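Putative thiosulfate sulfurtransferase ynjE (Escherichia coli K-12, PDB 3IPO) catalyses the transfer of sulfur from thiosulfate to cyanide, giving thiocyanate and sulfite, as a periplasmic sulfurtransferase built from rhodanese repeats. Local coordinates at residues I152-G157 and D171-N176; G34-L39 and E140-P145; K75-V80 and L101-I106; K22-R27 and A48-S53; E63-W68 and T94-A99. All blocks are in the same frame, centred on the assembly; numbering follows the deposited sequence.

In the fold
Contacts 3, 4 and 5 lie in the first rhodanese repeat, contact 1 in the second, and contact 2 bridges loops of the two. Contacts 3 and 4 belong to one parallel sheet and touch, V80 packing on I24; contact 5 adds helices, with L96 against L52 of contact 4 and I104 of contact 3. Contact 4 is mostly buried, whereas contacts 1, 2, 3 and 5 each mix buried and exposed residues. Contacts 1, 3 and 4 are held by backbone bonds between parallel strands, supplemented by polar side chains. By contrast, contacts 2 and 5 rest on van der Waals packing. The centres of contacts 1 and 3 are about 47 Å apart.

Contact 1. Residues I152-G157 and D171-N176; sequences IEAAWG and DYIDTN. With PO4 (phosphate ion), chain I.
Strands 152-155 and 171-174 run parallel, their local axes 24° apart and 4.4 Å at closest approach, with I152 paired to D171 and A155 to D174. E153 faces strand 171-174 with both backbone groups, N to D171 O and O to I173 N (2.8 Å), and the ladder ends with T175 N on A155 O. On one face CG2 of I152 meets CG2 of I173, beside A154. This is the parallel pairing of a beta-alpha-beta unit, strand 149-155, helix 161-164, strand 170-174, in the second rhodanese repeat. On the other face Y172, with CG anti to the backbone N (chi1 179°), carries its OH to 2.7 Å from G157 O and 2.8 Å from phosphate O3; its one proton can serve either, not both. D174 OD1 accepts from G157 N (2.9 Å) and from N176 N, an Asx turn, the donors on opposite faces of the carboxylate. A leucine in place of D174 would probably leave both amides without this acceptor and let the turn shift.

Contact 2. Residues G34-L39 and E140-P145; sequences GWPQTL and EVTAKP
E140 opens the second segment by crossing L39 at about a right angle, its OE1 3.8 Å from L39 CD2. At V141 the backbone does the touching: L39 CD1 rests 3.7 Å from V141 C, while the valine side chain turns to W131 and D134. The rotamer of T142, OG1 beside the backbone N (chi1 -61°) and CG2 anti to it, lays both branches against the P36 ring, with OG1 3.1 Å from P36 CG. The carbonyl of T142 approaches the W35 ring at its edge and in its plane, O to CZ3 3.6 Å, and accepts from W131 NE1. A143 CB lies 4.5 Å from W35 CZ3, a marginal apolar contact. W35 NE1 is hydrogen-bonded to L126 O. An alanine replacing W35 would probably open a gap beside T142 and leave L126 O without its indole N-H partner. These loops, one after helix 29-33 and one between helix 129-136 and strand 149-155, join the first rhodanese repeat to the second, with W131, F123 and Y128 gathered round W35.

Contact 3. Residues K75-V80 and L101-I106; sequences KTDAPV and LTHISI
With its OG1 lying between the backbone N and the carbonyl carbon (chi1 56°), T102 faces D77, whose carboxylate is turned beside its own backbone N. The two side chains approach at a slant, and T102 OG1 donates to D77 OD1 over 2.8 Å, meeting the oxygen on its anti side and 24° out of the carboxylate plane. The same threonine is held through its backbone, T102 N bonding to T76 O (3.3 Å) nearly in line with the carbonyl. A water donates to T76 O and A78 O and accepts from H103 N, linking the two segments between the T102-T76 bond and the V80 pairing. Beyond it the chains enter the parallel sheet of the first rhodanese repeat, where strand 80-83 lies between strand 22-25 and the outermost strand 104-106. V80 pairs with I104 there: V80 N donates to H103 O (3.1 Å), and V80 O accepts from S105 N over 2.9 Å at a nearly straight 170°. A second water donates to both V80 O and S105 OG, the hydroxyl also being bonded to K9 O. V80 CG2 meets L101 CD2 at 4.2 Å, and L101 and I104 both pack on L96 of helix 86-98.

Contact 4. Residues K22-R27 and A48-S53; sequences KAIDTR and AALNLS
A23 and D25 flank L50 in the tight part of this contact, a parallel ladder in which L50 N donates to A23 O and D25 N to L50 O, both over 2.8 Å, the second at 174°. L52 N on D25 O (3.1 Å) extends it. I24 and L52 run alongside each other in the same direction, I24 CG2 3.8 Å from L52 CB. Within the first segment, R27 forms a side-on salt bridge with D25: NE reaches OD1 and NH2 reaches OD2 (2.7 Å), both on syn lone pairs, while R27 N takes the anti lone pair of OD1 in an Asx turn. Three bonds thus fix the carboxylate's rotation. At the buried end a water joins T26 O and S53 OG, which is also hydrogen-bonded to S55 OG. The looser, solvent side is at K22 and A48: K22 CG only brushes L50 CD1 (4.0 Å), and a water accepts from A23 N and weakly donates to A48 O. Strand 80-83 flanks strand 22-25 on its far side, helix 29-33 lies against D25 and N51, and helix 86-98 against T26 and L52.

Contact 5. Residues E63-W68 and T94-A99; sequences EQLNAW and TRLQKA
L65 carries this contact, wedged between R95 and L96 of the facing helix and the following A99. Its CB lies 3.7 Å from R95 NH2, and its CD2 lies 3.8 Å from R95 CB, so one leucine branch is followed by the arginine from its root to its guanidinium. The two side chains cross at a slant, and the leucine meets the guanidinium obliquely. CG of L65 is anti to the backbone N (chi1 -177°), which carries both methyls toward helix 86-98: CD1 comes to 4.3 Å from L96 CD1, and CD2 to 4.4 Å from A99 CB. At the margin N66 OD1 approaches the same A99 CB at 4.1 Å.

The next shell explains the arginine's shape. R95 is bent at chi2 (-75°) and chi3 (-53°), folding its end back toward the chain that leads into helix 62-71, where NH2 donates to M60 O and NH1 weakly to L57 O. M60 also touches L65, so the chain that anchors the guanidinium adjoins the leucine too. L96 also packs on L52, next to strand 50-51. Backbone bonds such as A99 N to R95 O keep R95 and A99 one turn apart, both facing L65. The arrangement is helix-on-helix packing between helices 62-71 and 86-98 of the alpha/beta rhodanese fold, where helices cover a central parallel sheet.

Contact 1. Residues I152-G157 and D171-N176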
# COMPACT_ATOMS: atom_id res chain seq x y z
N ILE B 152 -4.36 -9.85 -32.77
CA ILE B 152 -4.91 -9.25 -34.00
C ILE B 152 -4.41 -7.83 -34.16
O ILE B 152 -4.58 -7.02 -33.25
CB ILE B 152 -6.47 -9.16 -33.96
CG1 ILE B 152 -7.11 -10.48 -33.48
CG2 ILE B 152 -7.01 -8.63 -35.31
CD1 ILE B 152 -8.61 -10.63 -33.63
N GLU B 153 -3.80 -7.52 -35.31
CA GLU B 153 -3.45 -6.16 -35.63
C GLU B 153 -4.68 -5.46 -36.20
O GLU B 153 -5.40 -6.06 -36.98
CB GLU B 153 -2.34 -6.11 -36.66
CG GLU B 153 -1.87 -4.70 -36.92
CD GLU B 153 -0.57 -4.60 -37.66
OE1 GLU B 153 0.26 -5.55 -37.62
OE2 GLU B 153 -0.36 -3.53 -38.27
N ALA B 154 -4.94 -4.22 -35.79
CA ALA B 154 -6.06 -3.45 -36.35
C ALA B 154 -5.56 -2.16 -36.95
O ALA B 154 -4.79 -1.44 -36.34
CB ALA B 154 -7.06 -3.13 -35.30
N ALA B 155 -6.01 -1.87 -38.15
CA ALA B 155 -5.65 -0.61 -38.79
C ALA B 155 -6.72 -0.21 -39.82
O ALA B 155 -7.48 -1.06 -40.32
CB ALA B 155 -4.29 -0.72 -39.46
N TRP B 156 -6.80 1.08 -40.10
CA TRP B 156 -7.71 1.54 -41.11
C TRP B 156 -7.21 0.97 -42.44
O TRP B 156 -6.03 1.13 -42.75
CB TRP B 156 -7.73 3.09 -41.19
CG TRP B 156 -8.27 3.52 -42.50
CD1 TRP B 156 -7.60 3.53 -43.69
CD2 TRP B 156 -9.63 3.91 -42.79
NE1 TRP B 156 -8.45 3.92 -44.70
CE2 TRP B 156 -9.70 4.16 -44.17
CE3 TRP B 156 -10.77 4.09 -42.01
CZ2 TRP B 156 -10.88 4.59 -44.81
CZ3 TRP B 156 -11.96 4.52 -42.65
CH2 TRP B 156 -11.99 4.77 -44.03
N GLY B 157 -8.10 0.32 -43.20
CA GLY B 157 -7.81 -0.07 -44.60
C GLY B 157 -7.27 -1.48 -44.79
O GLY B 157 -7.17 -2.27 -43.84
N ASP B 171 -3.39 -12.20 -36.64
CA ASP B 171 -4.38 -11.96 -37.67
C ASP B 171 -4.47 -10.43 -37.91
O ASP B 171 -3.78 -9.64 -37.24
CB ASP B 171 -5.71 -12.54 -37.17
CG ASP B 171 -6.86 -12.42 -38.19
OD1 ASP B 171 -6.60 -12.28 -39.42
OD2 ASP B 171 -8.02 -12.50 -37.74
N TYR B 172 -5.30 -10.01 -38.88
CA TYR B 172 -5.41 -8.60 -39.24
C TYR B 172 -6.86 -8.23 -39.41
O TYR B 172 -7.59 -8.92 -40.09
CB TYR B 172 -4.69 -8.30 -40.55
CG TYR B 172 -4.80 -6.85 -40.99
CD1 TYR B 172 -3.86 -5.91 -40.59
CD2 TYR B 172 -5.87 -6.42 -41.80
CE1 TYR B 172 -3.96 -4.54 -40.98
CE2 TYR B 172 -5.98 -5.07 -42.21
CZ TYR B 172 -5.03 -4.14 -41.80
OH TYR B 172 -5.14 -2.82 -42.21
N ILE B 173 -7.26 -7.13 -38.80
CA ILE B 173 -8.62 -6.65 -38.97
C ILE B 173 -8.63 -5.21 -39.43
O ILE B 173 -8.05 -4.32 -38.79
CB ILE B 173 -9.44 -6.84 -37.72
CG1 ILE B 173 -10.77 -6.16 -37.85
CG2 ILE B 173 -8.76 -6.21 -36.56
CD1 ILE B 173 -11.79 -6.82 -36.93
N ASP B 174 -9.24 -4.99 -40.59
CA ASP B 174 -9.49 -3.67 -41.14
C ASP B 174 -10.61 -3.02 -40.30
O ASP B 174 -11.64 -3.65 -40.05
CB ASP B 174 -9.89 -3.82 -42.62
CG ASP B 174 -10.19 -2.49 -43.30
OD1 ASP B 174 -10.33 -1.45 -42.62
OD2 ASP B 174 -10.27 -2.49 -44.55
N THR B 175 -10.39 -1.79 -39.83
CA THR B 175 -11.41 -1.08 -39.02
C THR B 175 -12.75 -0.88 -39.77
O THR B 175 -13.83 -0.78 -39.14
CB THR B 175 -10.93 0.31 -38.48
OG1 THR B 175 -10.57 1.17 -39.56
CG2 THR B 175 -9.72 0.13 -37.54
N ASN B 176 -12.69 -0.86 -41.10
CA ASN B 176 -13.91 -0.80 -41.90
C ASN B 176 -14.79 -2.00 -41.66
O ASN B 176 -15.93 -1.99 -42.04
CB ASN B 176 -13.63 -0.57 -43.40
CG ASN B 176 -13.03 0.80 -43.66
OD1 ASN B 176 -11.89 0.93 -44.08
ND2 ASN B 176 -13.78 1.83 -43.33
P PO4 I . -1.25 -1.55 -41.78
O1 PO4 I . -0.63 -2.88 -42.13
O2 PO4 I . -0.49 -0.40 -42.42
O3 PO4 I . -2.67 -1.60 -42.30
O4 PO4 I . -1.20 -1.42 -40.27

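Contact 2. Residues G34-L39 and E140-P145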
# COMPACT_ATOMS: atom_id res chain seq x y z
N GLY B 34 1.17 -2.77 -12.39
CA GLY B 34 0.81 -3.96 -11.62
C GLY B 34 1.34 -5.30 -12.07
O GLY B 34 1.27 -6.27 -11.29
N TRP B 35 1.81 -5.39 -13.31
CA TRP B 35 2.42 -6.65 -13.81
C TRP B 35 3.58 -7.03 -12.90
O TRP B 35 4.44 -6.19 -12.59
CB TRP B 35 2.94 -6.48 -15.23
CG TRP B 35 1.86 -6.45 -16.25
CD1 TRP B 35 1.37 -5.35 -16.90
CD2 TRP B 35 1.11 -7.57 -16.76
NE1 TRP B 35 0.41 -5.70 -17.75
CE2 TRP B 35 0.21 -7.06 -17.71
CE3 TRP B 35 1.12 -8.97 -16.50
CZ2 TRP B 35 -0.70 -7.87 -18.41
CZ3 TRP B 35 0.23 -9.79 -17.20
CH2 TRP B 35 -0.68 -9.23 -18.16
N PRO B 36 3.59 -8.29 -12.43
CA PRO B 36 4.70 -8.66 -11.52
C PRO B 36 5.92 -9.01 -12.35
O PRO B 36 5.76 -9.45 -13.47
CB PRO B 36 4.18 -9.91 -10.83
CG PRO B 36 3.08 -10.42 -11.76
CD PRO B 36 2.48 -9.26 -12.39
N GLN B 37 7.10 -8.79 -11.81
CA GLN B 37 8.33 -9.18 -12.50
C GLN B 37 8.62 -10.67 -12.39
O GLN B 37 9.49 -11.16 -13.09
CB GLN B 37 9.53 -8.36 -11.99
CG GLN B 37 9.30 -6.87 -12.21
CD GLN B 37 10.37 -5.97 -11.55
OE1 GLN B 37 11.42 -5.72 -12.17
NE2 GLN B 37 10.08 -5.45 -10.32
N THR B 38 7.91 -11.39 -11.55
CA THR B 38 8.09 -12.82 -11.45
C THR B 38 6.71 -13.36 -11.24
O THR B 38 5.94 -12.73 -10.57
CB THR B 38 8.89 -13.20 -10.16
OG1 THR B 38 10.10 -12.48 -10.13
CG2 THR B 38 9.19 -14.73 -10.08
N LEU B 39 6.41 -14.53 -11.76
CA LEU B 39 5.13 -15.13 -11.47
C LEU B 39 4.93 -15.08 -9.93
O LEU B 39 5.85 -15.38 -9.16
CB LEU B 39 5.14 -16.56 -12.02
CG LEU B 39 3.82 -17.30 -12.04
CD1 LEU B 39 2.99 -16.85 -13.30
CD2 LEU B 39 4.12 -18.80 -12.06
N GLU B 140 4.99 -19.92 -18.49
CA GLU B 140 3.98 -19.53 -17.48
C GLU B 140 3.95 -18.02 -17.40
O GLU B 140 5.01 -17.39 -17.36
CB GLU B 140 4.31 -20.07 -16.08
CG GLU B 140 4.33 -21.60 -15.97
CD GLU B 140 4.58 -22.10 -14.53
OE1 GLU B 140 5.60 -21.74 -13.89
OE2 GLU B 140 3.73 -22.86 -14.04
N VAL B 141 2.75 -17.43 -17.40
CA VAL B 141 2.64 -15.97 -17.41
C VAL B 141 1.54 -15.56 -16.44
O VAL B 141 0.61 -16.35 -16.13
CB VAL B 141 2.38 -15.37 -18.85
CG1 VAL B 141 3.49 -15.72 -19.81
CG2 VAL B 141 1.07 -15.82 -19.41
N THR B 142 1.66 -14.34 -15.93
CA THR B 142 0.57 -13.82 -15.09
C THR B 142 -0.73 -13.63 -15.91
O THR B 142 -0.68 -13.22 -17.08
CB THR B 142 1.00 -12.52 -14.40
OG1 THR B 142 2.13 -12.81 -13.55
CG2 THR B 142 -0.16 -11.94 -13.53
N ALA B 143 -1.88 -13.96 -15.32
CA ALA B 143 -3.16 -13.64 -15.97
C ALA B 143 -3.25 -14.23 -17.39
O ALA B 143 -3.64 -13.55 -18.35
CB ALA B 143 -3.40 -12.12 -15.97
N LYS B 144 -2.86 -15.50 -17.50
CA LYS B 144 -2.94 -16.27 -18.72
C LYS B 144 -4.39 -16.29 -19.21
O LYS B 144 -5.31 -16.39 -18.38
CB LYS B 144 -2.50 -17.70 -18.45
CG LYS B 144 -2.49 -18.56 -19.69
CD LYS B 144 -1.65 -19.83 -19.59
CE LYS B 144 -1.62 -20.51 -20.96
NZ LYS B 144 -1.26 -21.95 -20.90
N PRO B 145 -4.62 -16.15 -20.53
CA PRO B 145 -6.00 -16.36 -21.01
C PRO B 145 -6.56 -17.69 -20.48
O PRO B 145 -5.81 -18.67 -20.32
CB PRO B 145 -5.83 -16.44 -22.51
CG PRO B 145 -4.70 -15.54 -22.77
CD PRO B 145 -3.75 -15.66 -21.60

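Contact 3. Residues K75-V80 and L101-I106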
# COMPACT_ATOMS: atom_id res chain seq x y z
N LYS B 75 9.43 19.63 -5.68
CA LYS B 75 10.11 20.84 -5.13
C LYS B 75 11.59 20.60 -5.17
O LYS B 75 12.03 19.53 -4.76
CB LYS B 75 9.67 21.10 -3.69
CG LYS B 75 8.14 21.24 -3.48
CD LYS B 75 7.65 22.71 -3.68
CE LYS B 75 7.67 23.20 -5.18
NZ LYS B 75 7.56 24.70 -5.36
N THR B 76 12.38 21.55 -5.67
CA THR B 76 13.86 21.37 -5.79
C THR B 76 14.56 20.57 -4.65
O THR B 76 15.46 19.74 -4.91
CB THR B 76 14.62 22.73 -6.04
OG1 THR B 76 14.24 23.26 -7.32
CG2 THR B 76 16.17 22.59 -6.01
N ASP B 77 14.12 20.85 -3.41
CA ASP B 77 14.78 20.33 -2.19
C ASP B 77 14.04 19.21 -1.40
O ASP B 77 14.70 18.48 -0.64
CB ASP B 77 15.16 21.49 -1.23
CG ASP B 77 16.26 22.41 -1.81
OD1 ASP B 77 17.37 21.93 -2.13
OD2 ASP B 77 16.01 23.64 -1.92
N ALA B 78 12.71 19.09 -1.55
CA ALA B 78 11.92 18.01 -0.85
C ALA B 78 12.44 16.58 -1.15
O ALA B 78 12.91 16.33 -2.26
CB ALA B 78 10.42 18.13 -1.14
N PRO B 79 12.43 15.67 -0.15
CA PRO B 79 13.08 14.37 -0.43
C PRO B 79 12.39 13.57 -1.56
O PRO B 79 11.16 13.51 -1.65
CB PRO B 79 13.06 13.64 0.92
CG PRO B 79 11.89 14.29 1.68
CD PRO B 79 11.83 15.73 1.20
N VAL B 80 13.23 13.02 -2.44
CA VAL B 80 12.83 12.19 -3.53
C VAL B 80 13.57 10.87 -3.31
O VAL B 80 14.78 10.88 -3.11
CB VAL B 80 13.29 12.82 -4.86
CG1 VAL B 80 13.05 11.92 -5.98
CG2 VAL B 80 12.58 14.17 -5.09
N LEU B 101 17.55 18.66 -9.14
CA LEU B 101 17.10 18.10 -7.83
C LEU B 101 18.29 17.75 -6.93
O LEU B 101 19.32 17.26 -7.41
CB LEU B 101 16.23 16.87 -8.02
CG LEU B 101 14.78 17.12 -8.37
CD1 LEU B 101 14.64 18.02 -9.54
CD2 LEU B 101 14.08 15.78 -8.62
N THR B 102 18.16 18.01 -5.64
CA THR B 102 19.32 17.87 -4.76
C THR B 102 19.25 16.80 -3.68
O THR B 102 20.30 16.37 -3.17
CB THR B 102 19.66 19.23 -4.11
OG1 THR B 102 18.51 19.72 -3.41
CG2 THR B 102 20.10 20.26 -5.19
N HIS B 103 18.05 16.38 -3.26
CA HIS B 103 18.00 15.41 -2.12
C HIS B 103 17.45 14.11 -2.67
O HIS B 103 16.22 13.87 -2.58
CB HIS B 103 17.18 15.94 -0.90
CG HIS B 103 17.85 17.06 -0.15
ND1 HIS B 103 19.03 16.89 0.55
CD2 HIS B 103 17.51 18.37 0.00
CE1 HIS B 103 19.38 18.03 1.11
NE2 HIS B 103 18.48 18.95 0.79
N ILE B 104 18.32 13.35 -3.31
CA ILE B 104 17.89 12.15 -4.05
C ILE B 104 18.42 10.89 -3.40
O ILE B 104 19.62 10.71 -3.38
CB ILE B 104 18.33 12.15 -5.51
CG1 ILE B 104 17.81 13.39 -6.20
CG2 ILE B 104 17.79 10.88 -6.21
CD1 ILE B 104 18.11 13.44 -7.63
N SER B 105 17.52 10.05 -2.91
CA SER B 105 17.84 8.82 -2.16
C SER B 105 17.31 7.62 -2.85
O SER B 105 16.50 7.75 -3.79
CB SER B 105 17.05 8.81 -0.87
OG SER B 105 17.59 9.75 0.01
N ILE B 106 17.70 6.46 -2.32
CA ILE B 106 17.07 5.19 -2.65
C ILE B 106 15.95 4.95 -1.62
O ILE B 106 16.11 5.26 -0.42
CB ILE B 106 18.07 4.00 -2.53
CG1 ILE B 106 19.29 4.17 -3.45
CG2 ILE B 106 17.38 2.65 -2.79
CD1 ILE B 106 18.98 4.69 -4.85
O HOH W 1 15.17 16.97 -4.41
O HOH W 2 16.07 11.79 -0.27

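Contact 4. Residues K22-R27 and A48-S53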
# COMPACT_ATOMS: atom_id res chain seq x y z
N LYS B 22 8.57 12.27 -2.18
CA LYS B 22 8.06 11.55 -3.32
C LYS B 22 8.85 10.28 -3.69
O LYS B 22 10.09 10.31 -3.79
CB LYS B 22 8.07 12.47 -4.52
CG LYS B 22 6.69 12.90 -4.90
CD LYS B 22 6.38 14.24 -4.33
CE LYS B 22 5.24 14.92 -5.12
NZ LYS B 22 5.22 16.38 -4.80
N ALA B 23 8.16 9.19 -3.95
CA ALA B 23 8.83 8.00 -4.42
C ALA B 23 8.77 7.98 -5.93
O ALA B 23 7.77 8.41 -6.52
CB ALA B 23 8.16 6.80 -3.87
N ILE B 24 9.80 7.44 -6.56
CA ILE B 24 9.83 7.40 -7.99
C ILE B 24 10.25 6.01 -8.44
O ILE B 24 11.35 5.55 -8.17
CB ILE B 24 10.77 8.46 -8.58
CG1 ILE B 24 10.35 9.90 -8.20
CG2 ILE B 24 10.87 8.26 -10.09
CD1 ILE B 24 11.24 10.93 -8.87
N ASP B 25 9.32 5.36 -9.13
CA ASP B 25 9.43 3.99 -9.60
C ASP B 25 10.08 4.08 -10.99
O ASP B 25 9.51 4.66 -11.90
CB ASP B 25 8.00 3.40 -9.65
CG ASP B 25 7.97 1.89 -9.94
OD1 ASP B 25 8.84 1.36 -10.68
OD2 ASP B 25 7.06 1.24 -9.43
N THR B 26 11.31 3.58 -11.12
CA THR B 26 12.05 3.72 -12.37
C THR B 26 11.82 2.59 -13.34
O THR B 26 12.46 2.53 -14.40
CB THR B 26 13.54 3.89 -12.13
OG1 THR B 26 14.09 2.67 -11.62
CG2 THR B 26 13.78 5.09 -11.19
N ARG B 27 10.94 1.66 -12.97
CA ARG B 27 10.63 0.53 -13.85
C ARG B 27 9.77 0.96 -15.04
O ARG B 27 9.05 1.98 -14.99
CB ARG B 27 9.95 -0.63 -13.04
CG ARG B 27 10.77 -1.11 -11.86
CD ARG B 27 10.00 -2.10 -10.97
NE ARG B 27 8.79 -1.49 -10.41
CZ ARG B 27 7.76 -2.15 -9.86
NH1 ARG B 27 7.78 -3.48 -9.72
NH2 ARG B 27 6.71 -1.48 -9.43
N ALA B 48 1.29 6.34 -4.09
CA ALA B 48 1.56 7.72 -4.61
C ALA B 48 2.94 7.86 -5.30
O ALA B 48 3.36 8.96 -5.57
CB ALA B 48 1.38 8.88 -3.45
N ALA B 49 3.64 6.76 -5.54
CA ALA B 49 4.89 6.81 -6.27
C ALA B 49 4.57 7.37 -7.63
O ALA B 49 3.50 7.09 -8.20
CB ALA B 49 5.49 5.41 -6.43
N LEU B 50 5.52 8.13 -8.17
CA LEU B 50 5.52 8.54 -9.57
C LEU B 50 6.20 7.47 -10.42
O LEU B 50 6.99 6.68 -9.89
CB LEU B 50 6.27 9.86 -9.66
CG LEU B 50 5.87 10.96 -8.68
CD1 LEU B 50 6.71 12.30 -8.89
CD2 LEU B 50 4.37 11.27 -8.84
N ASN B 51 5.90 7.41 -11.71
CA ASN B 51 6.58 6.54 -12.62
C ASN B 51 7.43 7.36 -13.58
O ASN B 51 6.91 8.22 -14.33
CB ASN B 51 5.58 5.68 -13.39
CG ASN B 51 6.24 4.58 -14.17
OD1 ASN B 51 7.37 4.15 -13.84
ND2 ASN B 51 5.57 4.12 -15.23
N LEU B 52 8.75 7.13 -13.54
CA LEU B 52 9.68 7.73 -14.48
C LEU B 52 10.60 6.61 -14.89
O LEU B 52 11.60 6.34 -14.21
CB LEU B 52 10.49 8.88 -13.87
CG LEU B 52 11.48 9.63 -14.82
CD1 LEU B 52 10.77 10.30 -15.97
CD2 LEU B 52 12.37 10.70 -14.09
N SER B 53 10.25 5.96 -15.98
CA SER B 53 10.99 4.79 -16.42
C SER B 53 12.29 5.25 -17.08
O SER B 53 12.25 6.08 -18.02
CB SER B 53 10.16 3.98 -17.42
OG SER B 53 10.90 2.89 -17.95
O HOH W 3 5.39 9.26 -3.56
O HOH W 4 12.99 1.40 -17.14

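Contact 5. Residues E63-W68 and T94-A99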
# COMPACT_ATOMS: atom_id res chain seq x y z
N GLU B 63 13.47 20.07 -21.91
CA GLU B 63 12.18 20.73 -21.69
C GLU B 63 11.12 19.77 -21.18
O GLU B 63 10.37 20.08 -20.24
CB GLU B 63 11.64 21.40 -22.97
CG GLU B 63 12.04 22.85 -23.12
CD GLU B 63 11.57 23.48 -24.45
OE1 GLU B 63 12.46 23.95 -25.22
OE2 GLU B 63 10.32 23.53 -24.71
N GLN B 64 11.03 18.62 -21.84
CA GLN B 64 10.06 17.60 -21.42
C GLN B 64 10.30 17.12 -19.97
O GLN B 64 9.36 17.05 -19.17
CB GLN B 64 9.97 16.44 -22.44
CG GLN B 64 9.56 16.90 -23.87
CD GLN B 64 9.88 15.89 -24.96
OE1 GLN B 64 10.94 15.24 -24.98
NE2 GLN B 64 8.98 15.76 -25.88
N LEU B 65 11.57 16.86 -19.63
CA LEU B 65 11.87 16.42 -18.28
C LEU B 65 11.48 17.53 -17.32
O LEU B 65 10.79 17.26 -16.31
CB LEU B 65 13.32 15.94 -18.10
CG LEU B 65 13.59 15.41 -16.67
CD1 LEU B 65 12.60 14.25 -16.26
CD2 LEU B 65 15.05 14.95 -16.44
N ASN B 66 11.85 18.78 -17.64
CA ASN B 66 11.42 19.91 -16.79
C ASN B 66 9.91 20.02 -16.62
O ASN B 66 9.46 20.32 -15.53
CB ASN B 66 12.00 21.26 -17.25
CG ASN B 66 13.52 21.34 -17.02
OD1 ASN B 66 14.05 20.66 -16.13
ND2 ASN B 66 14.22 22.15 -17.82
N ALA B 67 9.15 19.77 -17.68
CA ALA B 67 7.69 19.90 -17.63
C ALA B 67 7.13 18.76 -16.78
O ALA B 67 6.16 18.98 -16.01
CB ALA B 67 7.07 19.87 -19.05
N TRP B 68 7.71 17.56 -16.93
CA TRP B 68 7.32 16.39 -16.12
C TRP B 68 7.60 16.65 -14.66
O TRP B 68 6.78 16.38 -13.81
CB TRP B 68 8.04 15.12 -16.60
CG TRP B 68 7.57 13.90 -15.91
CD1 TRP B 68 6.61 13.02 -16.35
CD2 TRP B 68 8.02 13.39 -14.64
NE1 TRP B 68 6.45 12.01 -15.45
CE2 TRP B 68 7.29 12.21 -14.39
CE3 TRP B 68 8.99 13.80 -13.71
CZ2 TRP B 68 7.50 11.42 -13.22
CZ3 TRP B 68 9.19 13.04 -12.55
CH2 TRP B 68 8.44 11.85 -12.32
N THR B 94 20.93 10.34 -12.42
CA THR B 94 21.77 11.22 -13.18
C THR B 94 20.93 12.31 -13.87
O THR B 94 21.28 13.48 -13.74
CB THR B 94 22.66 10.43 -14.19
OG1 THR B 94 23.61 9.63 -13.46
CG2 THR B 94 23.41 11.39 -15.16
N ARG B 95 19.83 11.96 -14.55
CA ARG B 95 18.96 12.99 -15.20
C ARG B 95 18.31 13.94 -14.22
O ARG B 95 18.31 15.12 -14.45
CB ARG B 95 17.92 12.43 -16.19
CG ARG B 95 18.51 11.81 -17.42
CD ARG B 95 19.04 12.85 -18.44
NE ARG B 95 18.03 13.85 -18.80
CZ ARG B 95 17.11 13.70 -19.75
NH1 ARG B 95 17.02 12.56 -20.44
NH2 ARG B 95 16.28 14.71 -20.04
N LEU B 96 17.80 13.44 -13.13
CA LEU B 96 17.24 14.29 -12.11
C LEU B 96 18.27 15.26 -11.50
O LEU B 96 17.98 16.43 -11.25
CB LEU B 96 16.58 13.43 -11.05
CG LEU B 96 15.07 13.12 -11.10
CD1 LEU B 96 14.28 13.35 -12.43
CD2 LEU B 96 14.79 11.77 -10.50
N GLN B 97 19.49 14.79 -11.24
CA GLN B 97 20.54 15.72 -10.78
C GLN B 97 20.86 16.80 -11.83
O GLN B 97 21.05 17.96 -11.50
CB GLN B 97 21.82 14.99 -10.36
CG GLN B 97 21.63 14.13 -9.13
CD GLN B 97 22.82 13.21 -8.82
OE1 GLN B 97 23.58 12.80 -9.70
NE2 GLN B 97 22.97 12.89 -7.55
N LYS B 98 20.92 16.40 -13.09
CA LYS B 98 21.26 17.37 -14.10
C LYS B 98 20.10 18.39 -14.23
O LYS B 98 20.34 19.55 -14.56
CB LYS B 98 21.69 16.68 -15.41
CG LYS B 98 21.48 17.55 -16.64
CD LYS B 98 21.97 16.89 -17.93
CE LYS B 98 21.39 17.65 -19.14
NZ LYS B 98 22.41 17.76 -20.22
N ALA B 99 18.86 17.99 -13.91
CA ALA B 99 17.77 18.95 -13.85
C ALA B 99 17.82 19.78 -12.56
O ALA B 99 17.03 20.65 -12.36
CB ALA B 99 16.46 18.26 -13.93